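Local structure of putative fimbrium subunit Fim1C (Bacteroides uniformis, 4K4K) at residues A[141-146]-A[204-209]. The protein is a putative component of the fimbrium tip, part of the surface filaments that mediate cell adhesion and biofilm formation. Residues are numbered along the deposited sequence; the frame is centred on the assembly and turned at random.
Sequences LVKLDI and EGIVLP
K143 NZ is gripped twice: it forms a salt bridge with E204 OE1 at 2.8 Å and a hydrogen bond with OE1 of Q112. The ammonium meets the E204 carboxylate from above, 54° out of its plane, while E204 OE2 bonds to ND1 of H197. The bridge lies on one face of an antiparallel strand pair in the transthyretin-like beta fold of the fimbrillin family, where strand 132-150 runs between strands 202-207 and 247-256. Four backbone bonds establish the pairing: V142 and V207 exchange two, L144 and G205 two more, the straightest being L144 N to G205 O with an N-H...O angle of 178°. K143 faces I206 at a non-hydrogen-bonded position and reaches diagonally, two residues along, to E204, which pairs with D145. The lysine chain bends at chi2 (73°), which sets CD 3.5 Å from G205 O. An alanine in place of this lysine would probably leave E204 OE1 without its cationic mate and uncover I206 CG1, which the lysine CD now touches. On the other face the packing is apolar. L144 CD1 lies 3.9 Å from V207 CG1, the two side chains crossing at about a right angle, and V142 CB is equally close to V207 CG2; Y249 of strand 247-256 touches both V142 and L144, and I167 touches L144. Beyond the paired residues, L141 CD2 lies 4.0 Å from L208 CD2, the leucines side by side and pointing the same way, both touching V104. At this end P209 packs on V142, its CA 3.8 Å from V142 CG2.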
loop_
_atom_site.group_PDB
_atom_site.type_symbol
_atom_site.label_atom_id
_atom_site.label_comp_id
_atom_site.label_asym_id
_atom_site.label_seq_id
_atom_site.Cartn_x
_atom_site.Cartn_y
_atom_site.Cartn_z
ATOM N N LEU A 141 2.107 -1.547 -4.051
ATOM C CA LEU A 141 3.219 -2.294 -3.477
ATOM C C LEU A 141 2.760 -3.698 -3.064
ATOM O O LEU A 141 1.765 -4.190 -3.588
ATOM C CB LEU A 141 3.898 -1.516 -2.339
ATOM C CG LEU A 141 4.240 -0.018 -2.702
ATOM C CD1 LEU A 141 4.850 0.700 -1.485
ATOM C CD2 LEU A 141 5.153 0.084 -3.923
ATOM N N VAL A 142 3.527 -4.364 -2.200
ATOM C CA VAL A 142 3.281 -5.768 -1.842
ATOM C C VAL A 142 3.201 -5.907 -0.325
ATOM O O VAL A 142 4.043 -5.366 0.384
ATOM C CB VAL A 142 4.425 -6.633 -2.434
ATOM C CG1 VAL A 142 4.343 -8.095 -1.958
ATOM C CG2 VAL A 142 4.459 -6.547 -3.961
ATOM N N LYS A 143 2.195 -6.646 0.163
ATOM C CA LYS A 143 2.026 -6.853 1.588
ATOM C C LYS A 143 2.537 -8.234 1.987
ATOM O O LYS A 143 2.223 -9.230 1.328
ATOM C CB LYS A 143 0.539 -6.704 1.975
ATOM C CG LYS A 143 0.204 -6.927 3.470
ATOM C CD LYS A 143 0.670 -5.780 4.321
ATOM C CE LYS A 143 0.309 -5.989 5.780
ATOM N NZ LYS A 143 0.551 -4.759 6.575
ATOM N N LEU A 144 3.311 -8.286 3.078
ATOM C CA LEU A 144 3.756 -9.558 3.672
ATOM C C LEU A 144 3.022 -9.720 4.990
ATOM O O LEU A 144 3.032 -8.798 5.807
ATOM C CB LEU A 144 5.279 -9.617 3.882
ATOM C CG LEU A 144 6.167 -9.299 2.661
ATOM C CD1 LEU A 144 7.642 -9.423 3.026
ATOM C CD2 LEU A 144 5.814 -10.178 1.444
ATOM N N ASP A 145 2.374 -10.879 5.190
ATOM C CA ASP A 145 1.593 -11.172 6.384
ATOM C C ASP A 145 2.117 -12.499 6.918
ATOM O O ASP A 145 1.945 -13.526 6.274
ATOM C CB ASP A 145 0.093 -11.217 6.019
ATOM C CG ASP A 145 -0.856 -11.350 7.202
ATOM O OD1 ASP A 145 -0.618 -12.226 8.064
ATOM O OD2 ASP A 145 -1.890 -10.657 7.213
ATOM N N ILE A 146 2.813 -12.460 8.049
ATOM C CA ILE A 146 3.468 -13.644 8.594
ATOM C C ILE A 146 2.864 -14.031 9.933
ATOM O O ILE A 146 2.703 -13.194 10.826
ATOM C CB ILE A 146 5.001 -13.354 8.682
ATOM C CG1 ILE A 146 5.590 -13.158 7.256
ATOM C CG2 ILE A 146 5.772 -14.428 9.487
ATOM C CD1 ILE A 146 6.858 -12.422 7.177
ATOM N N GLU A 204 4.372 -8.186 9.924
ATOM C CA GLU A 204 3.867 -7.649 8.675
ATOM C C GLU A 204 4.849 -6.675 8.085
ATOM O O GLU A 204 5.675 -6.089 8.799
ATOM C CB GLU A 204 2.484 -6.989 8.854
ATOM C CG GLU A 204 2.515 -5.711 9.684
ATOM C CD GLU A 204 1.166 -5.096 10.002
ATOM O OE1 GLU A 204 0.178 -5.402 9.293
ATOM O OE2 GLU A 204 1.108 -4.269 10.942
ATOM N N GLY A 205 4.762 -6.526 6.779
ATOM C CA GLY A 205 5.598 -5.578 6.065
ATOM C C GLY A 205 5.007 -5.184 4.734
ATOM O O GLY A 205 4.133 -5.870 4.220
ATOM N N ILE A 206 5.478 -4.070 4.185
ATOM C CA ILE A 206 5.128 -3.597 2.854
ATOM C C ILE A 206 6.442 -3.496 2.108
ATOM O O ILE A 206 7.372 -2.824 2.569
ATOM C CB ILE A 206 4.327 -2.270 2.856
ATOM C CG1 ILE A 206 2.932 -2.512 3.479
ATOM C CG2 ILE A 206 4.197 -1.701 1.400
ATOM C CD1 ILE A 206 2.075 -1.254 3.725
ATOM N N VAL A 207 6.555 -4.231 1.010
ATOM C CA VAL A 207 7.810 -4.279 0.255
ATOM C C VAL A 207 7.545 -3.925 -1.207
ATOM O O VAL A 207 6.391 -3.889 -1.647
ATOM C CB VAL A 207 8.509 -5.665 0.394
ATOM C CG1 VAL A 207 8.871 -5.958 1.864
ATOM C CG2 VAL A 207 7.660 -6.786 -0.224
ATOM N N LEU A 208 8.622 -3.729 -1.965
ATOM C CA LEU A 208 8.477 -3.398 -3.368
ATOM C C LEU A 208 8.206 -4.633 -4.212
ATOM O O LEU A 208 8.753 -5.712 -3.931
ATOM C CB LEU A 208 9.765 -2.723 -3.879
ATOM C CG LEU A 208 10.184 -1.411 -3.221
ATOM C CD1 LEU A 208 11.356 -0.808 -3.972
ATOM C CD2 LEU A 208 9.016 -0.403 -3.173
ATOM N N PRO A 209 7.471 -4.464 -5.334
ATOM C CA PRO A 209 7.330 -5.588 -6.279
ATOM C C PRO A 209 8.703 -6.019 -6.790
ATOM O O PRO A 209 9.614 -5.194 -6.876
ATOM C CB PRO A 209 6.470 -5.002 -7.416
ATOM C CG PRO A 209 5.797 -3.778 -6.811
ATOM C CD PRO A 209 6.784 -3.246 -5.826
#